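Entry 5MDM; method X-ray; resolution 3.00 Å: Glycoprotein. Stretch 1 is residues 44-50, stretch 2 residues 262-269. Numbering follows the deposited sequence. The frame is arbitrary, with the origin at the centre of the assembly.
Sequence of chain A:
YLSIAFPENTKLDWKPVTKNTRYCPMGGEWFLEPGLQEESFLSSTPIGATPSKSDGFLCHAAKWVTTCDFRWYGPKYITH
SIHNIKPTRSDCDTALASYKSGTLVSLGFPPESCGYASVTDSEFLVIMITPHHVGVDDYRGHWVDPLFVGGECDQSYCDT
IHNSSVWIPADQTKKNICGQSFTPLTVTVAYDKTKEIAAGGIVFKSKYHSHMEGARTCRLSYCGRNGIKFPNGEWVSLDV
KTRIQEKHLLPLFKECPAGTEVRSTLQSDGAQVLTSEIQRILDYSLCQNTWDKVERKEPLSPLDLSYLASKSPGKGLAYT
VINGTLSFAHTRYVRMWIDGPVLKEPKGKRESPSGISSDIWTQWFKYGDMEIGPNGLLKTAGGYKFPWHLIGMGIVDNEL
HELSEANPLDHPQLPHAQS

Stretch 1, residues 44-50: STPIGAT
Stretch 2, residues 262-269: VRSTLQSD

A β-strand and a loop that turns into a short 3-10 segment meet in a small contact, pinned at Thr265 by two hydrogen bonds and burying 295 Å² over both sides. Residues 44 to 46 are extended (phi/psi -146/142, -140/138 and -70/129); Ile47 (-114/8) breaks the pattern, and Gly48 follows at 149/154. In the second stretch, Val262 to Thr265 run extended (-132/138, -105/154, -61/147, -69/107) before Leu266 to Ser268 coil as a 3-10 turn (-65/-36, -69/-10, -90/-9). The register is set by Ile47 and Ser264, whose CA atoms lie 5.1 Å apart.

The backbone N of Thr265 donates to O of Pro46 at 2.9 Å, with an almost straight N-H...O angle of 176°. Pro46 has no N-H to give, but its carbonyl serves fully as acceptor. Thr265 (chi1 m) and Thr45 (chi1 t) point their CB atoms toward each other's stretch, so OG1 of Thr265 donates to OG1 of Thr45 at 2.7 Å; both residues are buried, and the pairing satisfies polar groups there. The CA-to-CB bond of Pro46 points sideways, and its ring is C-gamma endo, with CG 4.3 Å from O of Arg263, whose CA-to-CB bond points away.

Ser264 (chi1 m) places OG 3.3 Å from CA of Gly48, a packing contact; a side chain at Gly48 would jam against the preceding carbonyl oxygen at these backbone angles, so glycine fits. The CA-to-CB bond of Ile47 (p, t) points away overall, yet its CB lies 3.6 Å from OG of Ser268. Ser268 (chi1 p) turns that hydroxyl back to donate to O of Thr265 at 2.8 Å, and its N reaches the same oxygen at 3.3 Å, bracing the turn. N of Asp269 bonds O of Leu266 at 3.0 Å, and the Asp269 side chain caps the helix that follows.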

ATOM      1  N   SER A  44     -20.081  -3.257  17.212  1.00 69.44           N
ATOM      2  CA  SER A  44     -19.738  -2.253  16.235  1.00 64.75           C
ATOM      3  C   SER A  44     -18.225  -2.149  16.250  1.00 66.98           C
ATOM      4  O   SER A  44     -17.607  -2.255  17.309  1.00 67.89           O
ATOM      5  CB  SER A  44     -20.384  -0.926  16.636  1.00 57.40           C
ATOM      6  OG  SER A  44     -20.015   0.120  15.763  1.00 88.11           O
ATOM      7  N   THR A  45     -17.618  -1.966  15.086  1.00 61.99           N
ATOM      8  CA  THR A  45     -16.166  -1.835  15.032  1.00 59.86           C
ATOM      9  C   THR A  45     -15.743  -0.767  14.031  1.00 60.73           C
ATOM     10  O   THR A  45     -16.324  -0.657  12.951  1.00 59.77           O
ATOM     11  CB  THR A  45     -15.465  -3.195  14.749  1.00 60.93           C
ATOM     12  OG1 THR A  45     -14.125  -3.154  15.246  1.00 65.52           O
ATOM     13  CG2 THR A  45     -15.447  -3.530  13.268  1.00 55.42           C
ATOM     14  N   PRO A  46     -14.744   0.048  14.403  1.00 65.53           N
ATOM     15  CA  PRO A  46     -14.260   1.126  13.535  1.00 69.15           C
ATOM     16  C   PRO A  46     -13.521   0.579  12.317  1.00 68.58           C
ATOM     17  O   PRO A  46     -12.624  -0.247  12.456  1.00 63.55           O
ATOM     18  CB  PRO A  46     -13.310   1.900  14.444  1.00 68.63           C
ATOM     19  CG  PRO A  46     -12.866   0.906  15.442  1.00 72.83           C
ATOM     20  CD  PRO A  46     -14.034   0.021  15.690  1.00 65.91           C
ATOM     21  N   ILE A  47     -13.905   1.035  11.131  1.00 65.67           N
ATOM     22  CA  ILE A  47     -13.360   0.497   9.894  1.00 65.77           C
ATOM     23  C   ILE A  47     -12.526   1.504   9.123  1.00 71.33           C
ATOM     24  O   ILE A  47     -12.130   1.245   7.987  1.00 79.59           O
ATOM     25  CB  ILE A  47     -14.474   0.038   8.972  1.00 60.03           C
ATOM     26  CG1 ILE A  47     -15.313   1.242   8.540  1.00 61.65           C
ATOM     27  CG2 ILE A  47     -15.315  -0.979   9.675  1.00 62.88           C
ATOM     28  CD1 ILE A  47     -16.459   0.881   7.643  1.00 65.07           C
ATOM     29  N   GLY A  48     -12.270   2.654   9.728  1.00 71.68           N
ATOM     30  CA  GLY A  48     -11.439   3.651   9.088  1.00 80.02           C
ATOM     31  C   GLY A  48     -11.802   5.074   9.439  1.00 88.09           C
ATOM     32  O   GLY A  48     -12.946   5.380   9.794  1.00 87.95           O
ATOM     33  N   ALA A  49     -10.810   5.951   9.343  1.00 89.35           N
ATOM     34  CA  ALA A  49     -11.034   7.367   9.559  1.00 90.03           C
ATOM     35  C   ALA A  49     -11.558   7.981   8.279  1.00 99.01           C
ATOM     36  O   ALA A  49     -10.936   7.883   7.228  1.00111.79           O
ATOM     37  CB  ALA A  49      -9.757   8.048   9.980  1.00 91.63           C
ATOM     38  N   THR A  50     -12.718   8.600   8.366  1.00101.04           N
ATOM     39  CA  THR A  50     -13.236   9.337   7.232  1.00104.34           C
ATOM     40  C   THR A  50     -13.239  10.819   7.583  1.00102.28           C
ATOM     41  O   THR A  50     -14.107  11.280   8.322  1.00 98.38           O
ATOM     42  CB  THR A  50     -14.632   8.849   6.849  1.00105.87           C
ATOM     43  OG1 THR A  50     -15.463   8.843   8.012  1.00104.03           O
ATOM     44  CG2 THR A  50     -14.554   7.431   6.291  1.00111.03           C
ATOM     45  N   VAL A 262      -6.418   3.153  19.868  1.00 87.82           N
ATOM     46  CA  VAL A 262      -7.192   2.112  19.211  1.00 66.14           C
ATOM     47  C   VAL A 262      -6.974   2.187  17.703  1.00 90.68           C
ATOM     48  O   VAL A 262      -6.937   3.279  17.133  1.00 96.14           O
ATOM     49  CB  VAL A 262      -8.699   2.279  19.547  1.00 79.58           C
ATOM     50  CG1 VAL A 262      -9.586   1.857  18.387  1.00 61.85           C
ATOM     51  CG2 VAL A 262      -9.051   1.524  20.817  1.00 69.10           C
ATOM     52  N   ARG A 263      -6.813   1.035  17.057  1.00 79.03           N
ATOM     53  CA  ARG A 263      -6.634   1.003  15.607  1.00 77.29           C
ATOM     54  C   ARG A 263      -7.884   0.543  14.860  1.00 82.79           C
ATOM     55  O   ARG A 263      -8.723  -0.180  15.405  1.00 83.90           O
ATOM     56  CB  ARG A 263      -5.437   0.136  15.223  1.00 75.68           C
ATOM     57  CG  ARG A 263      -5.447  -1.247  15.834  1.00124.69           C
ATOM     58  CD  ARG A 263      -4.219  -2.042  15.425  1.00121.44           C
ATOM     59  NE  ARG A 263      -4.349  -2.616  14.090  1.00120.53           N
ATOM     60  CZ  ARG A 263      -4.016  -3.863  13.781  1.00126.21           C
ATOM     61  NH1 ARG A 263      -3.529  -4.666  14.712  1.00 71.77           N
ATOM     62  NH2 ARG A 263      -4.168  -4.306  12.542  1.00131.80           N
ATOM     63  N   SER A 264      -8.005   0.983  13.609  1.00 75.70           N
ATOM     64  CA  SER A 264      -9.076   0.528  12.738  1.00 84.94           C
ATOM     65  C   SER A 264      -8.971  -0.970  12.526  1.00 81.91           C
ATOM     66  O   SER A 264      -7.877  -1.533  12.522  1.00 85.44           O
ATOM     67  CB  SER A 264      -9.027   1.243  11.389  1.00 91.74           C
ATOM     68  OG  SER A 264      -9.521   2.565  11.505  1.00113.12           O
ATOM     69  N   THR A 265     -10.119  -1.613  12.366  1.00 83.06           N
ATOM     70  CA  THR A 265     -10.159  -3.047  12.155  1.00 76.75           C
ATOM     71  C   THR A 265      -9.587  -3.357  10.780  1.00 78.26           C
ATOM     72  O   THR A 265     -10.204  -3.074   9.751  1.00 69.37           O
ATOM     73  CB  THR A 265     -11.582  -3.600  12.319  1.00 72.98           C
ATOM     74  OG1 THR A 265     -11.959  -3.518  13.697  1.00 75.01           O
ATOM     75  CG2 THR A 265     -11.638  -5.044  11.892  1.00 71.83           C
ATOM     76  N   LEU A 266      -8.384  -3.919  10.781  1.00 68.74           N
ATOM     77  CA  LEU A 266      -7.628  -4.107   9.556  1.00 74.05           C
ATOM     78  C   LEU A 266      -8.339  -5.094   8.645  1.00 72.70           C
ATOM     79  O   LEU A 266      -8.355  -4.934   7.424  1.00 64.61           O
ATOM     80  CB  LEU A 266      -6.210  -4.583   9.877  1.00 66.49           C
ATOM     81  CG  LEU A 266      -5.260  -4.828   8.698  1.00 86.20           C
ATOM     82  CD1 LEU A 266      -5.093  -3.584   7.836  1.00 78.89           C
ATOM     83  CD2 LEU A 266      -3.911  -5.309   9.199  1.00 81.20           C
ATOM     84  N   GLN A 267      -8.961  -6.096   9.251  1.00 68.34           N
ATOM     85  CA  GLN A 267      -9.555  -7.179   8.485  1.00 68.39           C
ATOM     86  C   GLN A 267     -10.779  -6.772   7.675  1.00 72.92           C
ATOM     87  O   GLN A 267     -11.254  -7.536   6.834  1.00 76.64           O
ATOM     88  CB  GLN A 267      -9.862  -8.363   9.395  1.00 75.73           C
ATOM     89  CG  GLN A 267      -8.643  -9.219   9.643  1.00 86.03           C
ATOM     90  CD  GLN A 267      -7.972  -9.615   8.350  1.00 88.54           C
ATOM     91  OE1 GLN A 267      -8.613 -10.159   7.449  1.00 98.98           O
ATOM     92  NE2 GLN A 267      -6.681  -9.322   8.236  1.00 81.56           N
ATOM     93  N   SER A 268     -11.275  -5.565   7.912  1.00 66.81           N
ATOM     94  CA  SER A 268     -12.445  -5.084   7.203  1.00 67.42           C
ATOM     95  C   SER A 268     -12.041  -4.364   5.927  1.00 69.38           C
ATOM     96  O   SER A 268     -12.894  -4.031   5.106  1.00 69.73           O
ATOM     97  CB  SER A 268     -13.259  -4.150   8.092  1.00 69.74           C
ATOM     98  OG  SER A 268     -12.568  -2.932   8.303  1.00 84.50           O
ATOM     99  N   ASP A 269     -10.739  -4.123   5.769  1.00 65.15           N
ATOM    100  CA  ASP A 269     -10.214  -3.450   4.584  1.00 65.68           C
ATOM    101  C   ASP A 269     -10.333  -4.373   3.385  1.00 62.59           C
ATOM    102  O   ASP A 269     -10.151  -5.578   3.509  1.00 80.38           O
ATOM    103  CB  ASP A 269      -8.761  -3.019   4.790  1.00 63.89           C
ATOM    104  CG  ASP A 269      -8.238  -2.166   3.646  1.00155.81           C
ATOM    105  OD1 ASP A 269      -7.609  -1.122   3.922  1.00156.74           O
ATOM    106  OD2 ASP A 269      -8.455  -2.534   2.471  1.00151.78           O
TER